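Side-chain contacts in ribonuclease S-F11 (Nicotiana alata, PDB 1IOO), which cleaves RNA as a secreted T2-family ribonuclease of the flower style and is associated with gametophytic self-incompatibility, the rejection of a plant's own pollen: residues W84-Q87 and Y88-G92; K97-N100 and Q101-F105. All coordinates share one frame; numbering follows the deposited sequence.

Contact 1: residues W84-Q87 and Y88-G92; sequences WKYQ and YIKHG
The phenol ring of Tyr86 and the imidazole of His91 are both flanked by Lys90. Against Tyr86 the lysine runs alongside, one helical turn on, and its CD approaches the ring obliquely, 3.9 Å from CZ. Over His91 it covers one face, with CG 3.8 Å above the plane toward the rim; Trp35 stacks on the same imidazole. The amide of Gln87 lies beside that ring too, the two planes only 17° apart. Lys90 reaches this place with CG anti to its backbone N (chi1 -176°) and an extended chain, which carries NZ to 3.6 Å from Tyr86 OH, a long approach. An alanine here lacks the chain beyond CB and would probably leave Tyr86 without its neighbour along the ring, one face of His91 less covered and the inferred phosphate site short of a positive charge. Beneath these side chains, Gln87 O accepts from His91 N at 2.8 Å and from Gly92 N at 3.2 Å, so the helix widens into a pi-type turn at its end. Placing the proton acceptor His91 and Lys90, both inferred to bind the RNA 3'-phosphate, beside Gln87, an inferred active-site residue, is consistent with the active site of T2 ribonucleases.

Contact 2: residues K97-N100 and Q101-F105; sequences KRYN and QNTYF
Asn100 and Thr103 form a capping box at the start of helix 101-113, and their side chains cross at about a right angle. Each bonds to the other's backbone N. Asn100 OD1 accepts from Thr103 N at 2.8 Å, with the donor tilted 32° from the amide's carbonyl plane. In return Asn100 N donates to Thr103 OG1 at 2.8 Å, a nearly straight bond of 163°. The asparagine manages this because chi1 of 55° sets CG between its backbone N and carbonyl carbon, turning the amide over the first helical turn; Thr103 OG1 has the matching placement on its own residue. The N-cap also begins the regular pattern, since Tyr104 N bonds to Asn100 O at 2.8 Å.

Tyr99 meets Thr103 at a slant, with CB 3.5 Å from OG1, and this hydroxyl sits at the edge of the phenol ring near its plane. One face of that ring carries Arg98 CB. The same Tyr99 CB packs against Tyr104 CB at 4.1 Å, beyond which the two tyrosines part: the Tyr99 hydroxyl bonds to Pro172 O, that of Tyr104 to Leu34 O in strand 30-37. Arg98 turns its guanidinium away to a salt bridge with Asp1. The loop before the helix is thus tied both to the cap and to other parts of the fold. A water completes the junction, donating to Arg98 O at 2.7 Å and hydrogen-bonded to Thr103 OG1 at 2.8 Å.

Contact 1 lies within helix 82-92 and is partly buried, whereas contact 2 spans the end of the following loop and the start of helix 101-113 at the surface; their centres are about 11 Å apart. The chemistry follows the place. In 84-92 side chains, the catalytic His91 among them, lie alongside one another, and the hydrogen bonds across the contact are all main chain to main chain; in 97-105 side chains themselves bond to the backbone, and a water joins in. They meet largely through aromatic residues: Tyr88 CD1 packs 3.8 Å from Tyr104 CD1, and Tyr104 also touches His91, bringing the capped helix against the active-site helix.

Contact 1: residues W84-Q87 and Y88-G92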
loop_
_atom_site.group_PDB
_atom_site.type_symbol
_atom_site.label_atom_id
_atom_site.label_comp_id
_atom_site.label_asym_id
_atom_site.label_seq_id
_atom_site.Cartn_x
_atom_site.Cartn_y
_atom_site.Cartn_z
ATOM N N TRP A 84 8.562 8.390 4.459
ATOM C CA TRP A 84 9.482 7.467 3.820
ATOM C C TRP A 84 10.515 6.976 4.824
ATOM O O TRP A 84 10.838 5.788 4.862
ATOM C CB TRP A 84 10.177 8.119 2.621
ATOM C CG TRP A 84 9.206 8.570 1.577
ATOM C CD1 TRP A 84 7.972 8.023 1.311
ATOM C CD2 TRP A 84 9.349 9.687 0.686
ATOM N NE1 TRP A 84 7.344 8.744 0.323
ATOM C CE2 TRP A 84 8.162 9.765 -0.078
ATOM C CE3 TRP A 84 10.362 10.632 0.462
ATOM C CZ2 TRP A 84 7.955 10.753 -1.048
ATOM C CZ3 TRP A 84 10.155 11.620 -0.509
ATOM C CH2 TRP A 84 8.959 11.667 -1.248
ATOM N N LYS A 85 11.016 7.892 5.650
ATOM C CA LYS A 85 11.992 7.528 6.667
ATOM C C LYS A 85 11.393 6.549 7.673
ATOM O O LYS A 85 12.001 5.534 8.001
ATOM C CB LYS A 85 12.500 8.764 7.425
ATOM C CG LYS A 85 13.517 8.397 8.512
ATOM C CD LYS A 85 13.829 9.548 9.461
ATOM C CE LYS A 85 14.585 10.660 8.785
ATOM N NZ LYS A 85 15.032 11.646 9.811
ATOM N N TYR A 86 10.195 6.852 8.156
ATOM C CA TYR A 86 9.541 5.988 9.130
ATOM C C TYR A 86 9.321 4.590 8.566
ATOM O O TYR A 86 9.615 3.587 9.222
ATOM C CB TYR A 86 8.195 6.582 9.546
ATOM C CG TYR A 86 7.483 5.786 10.608
ATOM C CD1 TYR A 86 8.076 5.565 11.853
ATOM C CD2 TYR A 86 6.212 5.270 10.384
ATOM C CE1 TYR A 86 7.413 4.850 12.850
ATOM C CE2 TYR A 86 5.538 4.554 11.374
ATOM C CZ TYR A 86 6.143 4.352 12.602
ATOM O OH TYR A 86 5.470 3.675 13.597
ATOM N N GLN A 87 8.820 4.525 7.337
ATOM C CA GLN A 87 8.546 3.246 6.696
ATOM C C GLN A 87 9.826 2.453 6.469
ATOM O O GLN A 87 9.834 1.229 6.597
ATOM C CB GLN A 87 7.812 3.465 5.367
ATOM C CG GLN A 87 6.379 3.976 5.547
ATOM C CD GLN A 87 5.468 2.971 6.244
ATOM O OE1 GLN A 87 4.596 3.351 7.025
ATOM N NE2 GLN A 87 5.653 1.690 5.952
ATOM N N TYR A 88 10.908 3.150 6.138
ATOM C CA TYR A 88 12.185 2.479 5.906
ATOM C C TYR A 88 12.738 1.872 7.194
ATOM O O TYR A 88 13.202 0.735 7.205
ATOM C CB TYR A 88 13.214 3.449 5.324
ATOM C CG TYR A 88 14.523 2.772 4.986
ATOM C CD1 TYR A 88 14.556 1.722 4.073
ATOM C CD2 TYR A 88 15.719 3.170 5.585
ATOM C CE1 TYR A 88 15.743 1.076 3.758
ATOM C CE2 TYR A 88 16.920 2.529 5.279
ATOM C CZ TYR A 88 16.920 1.483 4.361
ATOM O OH TYR A 88 18.098 0.844 4.036
ATOM N N ILE A 89 12.694 2.637 8.278
ATOM C CA ILE A 89 13.217 2.159 9.549
ATOM C C ILE A 89 12.349 1.049 10.141
ATOM O O ILE A 89 12.866 0.066 10.671
ATOM C CB ILE A 89 13.353 3.321 10.552
ATOM C CG1 ILE A 89 14.455 4.263 10.064
ATOM C CG2 ILE A 89 13.671 2.796 11.947
ATOM C CD1 ILE A 89 14.595 5.513 10.865
ATOM N N LYS A 90 11.035 1.186 10.024
ATOM C CA LYS A 90 10.132 0.198 10.603
ATOM C C LYS A 90 10.011 -1.069 9.748
ATOM O O LYS A 90 9.939 -2.174 10.288
ATOM C CB LYS A 90 8.742 0.810 10.804
ATOM C CG LYS A 90 7.752 -0.120 11.490
ATOM C CD LYS A 90 6.418 0.572 11.733
ATOM C CE LYS A 90 5.464 -0.329 12.498
ATOM N NZ LYS A 90 4.186 0.368 12.810
ATOM N N HIS A 91 9.989 -0.921 8.427
ATOM C CA HIS A 91 9.794 -2.079 7.557
ATOM C C HIS A 91 11.001 -2.380 6.682
ATOM O O HIS A 91 11.372 -3.542 6.515
ATOM C CB HIS A 91 8.537 -1.864 6.715
ATOM C CG HIS A 91 7.281 -1.871 7.528
ATOM N ND1 HIS A 91 6.811 -3.008 8.151
ATOM C CD2 HIS A 91 6.425 -0.876 7.865
ATOM C CE1 HIS A 91 5.722 -2.713 8.839
ATOM N NE2 HIS A 91 5.468 -1.425 8.683
ATOM N N GLY A 92 11.606 -1.349 6.106
ATOM C CA GLY A 92 12.765 -1.587 5.263
ATOM C C GLY A 92 13.868 -2.305 6.019
ATOM O O GLY A 92 14.681 -3.031 5.447
#

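Contact 2: residues K97-N100 and Q101-F105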
loop_
_atom_site.group_PDB
_atom_site.type_symbol
_atom_site.label_atom_id
_atom_site.label_comp_id
_atom_site.label_asym_id
_atom_site.label_seq_id
_atom_site.Cartn_x
_atom_site.Cartn_y
_atom_site.Cartn_z
ATOM N N LYS A 97 19.050 -7.857 3.686
ATOM C CA LYS A 97 19.963 -8.792 3.033
ATOM C C LYS A 97 19.847 -8.718 1.522
ATOM O O LYS A 97 20.848 -8.793 0.811
ATOM C CB LYS A 97 19.708 -10.221 3.511
ATOM C CG LYS A 97 20.007 -10.419 4.985
ATOM C CD LYS A 97 19.880 -11.875 5.391
ATOM C CE LYS A 97 20.115 -12.037 6.883
ATOM N NZ LYS A 97 21.432 -11.473 7.285
ATOM N N ARG A 98 18.628 -8.518 1.032
ATOM C CA ARG A 98 18.393 -8.465 -0.401
ATOM C C ARG A 98 18.296 -7.034 -0.916
ATOM O O ARG A 98 18.486 -6.791 -2.109
ATOM C CB ARG A 98 17.087 -9.182 -0.758
ATOM C CG ARG A 98 17.022 -10.662 -0.429
ATOM C CD ARG A 98 15.748 -11.252 -1.029
ATOM N NE ARG A 98 15.586 -12.682 -0.765
ATOM C CZ ARG A 98 15.307 -13.198 0.428
ATOM N NH1 ARG A 98 15.158 -12.405 1.482
ATOM N NH2 ARG A 98 15.162 -14.509 0.564
ATOM N N TYR A 99 18.023 -6.081 -0.030
ATOM C CA TYR A 99 17.829 -4.710 -0.489
ATOM C C TYR A 99 18.564 -3.678 0.345
ATOM O O TYR A 99 18.851 -3.882 1.524
ATOM C CB TYR A 99 16.339 -4.335 -0.443
ATOM C CG TYR A 99 15.440 -5.326 -1.126
ATOM C CD1 TYR A 99 14.841 -6.361 -0.412
ATOM C CD2 TYR A 99 15.255 -5.278 -2.502
ATOM C CE1 TYR A 99 14.088 -7.330 -1.054
ATOM C CE2 TYR A 99 14.510 -6.241 -3.152
ATOM C CZ TYR A 99 13.933 -7.267 -2.423
ATOM O OH TYR A 99 13.236 -8.246 -3.086
ATOM N N ASN A 100 18.888 -2.570 -0.307
ATOM C CA ASN A 100 19.425 -1.410 0.369
ATOM C C ASN A 100 18.374 -0.312 0.299
ATOM O O ASN A 100 17.297 -0.543 -0.252
ATOM C CB ASN A 100 20.764 -0.956 -0.239
ATOM C CG ASN A 100 20.684 -0.697 -1.727
ATOM O OD1 ASN A 100 19.823 0.042 -2.197
ATOM N ND2 ASN A 100 21.602 -1.293 -2.480
ATOM N N GLN A 101 18.641 0.865 0.848
ATOM C CA GLN A 101 17.615 1.900 0.821
ATOM C C GLN A 101 17.135 2.180 -0.601
ATOM O O GLN A 101 15.934 2.263 -0.857
ATOM C CB GLN A 101 18.108 3.201 1.443
ATOM C CG GLN A 101 16.987 4.217 1.577
ATOM C CD GLN A 101 17.470 5.555 2.072
ATOM O OE1 GLN A 101 18.358 5.627 2.921
ATOM N NE2 GLN A 101 16.880 6.627 1.557
ATOM N N ASN A 102 18.078 2.311 -1.525
ATOM C CA ASN A 102 17.751 2.626 -2.909
ATOM C C ASN A 102 16.955 1.515 -3.597
ATOM O O ASN A 102 15.984 1.798 -4.300
ATOM C CB ASN A 102 19.026 2.920 -3.702
ATOM C CG ASN A 102 19.638 4.258 -3.342
ATOM O OD1 ASN A 102 20.766 4.564 -3.731
ATOM N ND2 ASN A 102 18.889 5.074 -2.610
ATOM N N THR A 103 17.357 0.261 -3.414
ATOM C CA THR A 103 16.656 -0.829 -4.089
ATOM C C THR A 103 15.344 -1.177 -3.393
ATOM O O THR A 103 14.441 -1.728 -4.017
ATOM C CB THR A 103 17.546 -2.063 -4.255
ATOM O OG1 THR A 103 17.999 -2.513 -2.982
ATOM C CG2 THR A 103 18.750 -1.710 -5.116
ATOM N N TYR A 104 15.231 -0.852 -2.108
ATOM C CA TYR A 104 13.978 -1.072 -1.398
ATOM C C TYR A 104 12.899 -0.133 -1.938
ATOM O O TYR A 104 11.804 -0.566 -2.311
ATOM C CB TYR A 104 14.172 -0.856 0.105
ATOM C CG TYR A 104 12.881 -0.809 0.897
ATOM C CD1 TYR A 104 12.352 0.406 1.321
ATOM C CD2 TYR A 104 12.205 -1.981 1.241
ATOM C CE1 TYR A 104 11.182 0.463 2.076
ATOM C CE2 TYR A 104 11.024 -1.940 1.998
ATOM C CZ TYR A 104 10.522 -0.709 2.413
ATOM O OH TYR A 104 9.361 -0.633 3.155
ATOM N N PHE A 105 13.215 1.156 -2.007
ATOM C CA PHE A 105 12.261 2.105 -2.558
ATOM C C PHE A 105 12.082 1.886 -4.061
ATOM O O PHE A 105 10.981 2.037 -4.585
ATOM C CB PHE A 105 12.678 3.545 -2.249
ATOM C CG PHE A 105 12.360 3.963 -0.843
ATOM C CD1 PHE A 105 13.274 3.763 0.190
ATOM C CD2 PHE A 105 11.114 4.497 -0.541
ATOM C CE1 PHE A 105 12.954 4.087 1.503
ATOM C CE2 PHE A 105 10.775 4.826 0.772
ATOM C CZ PHE A 105 11.697 4.619 1.797
HETATM O O HOH W 1 19.646 -4.742 -3.460
#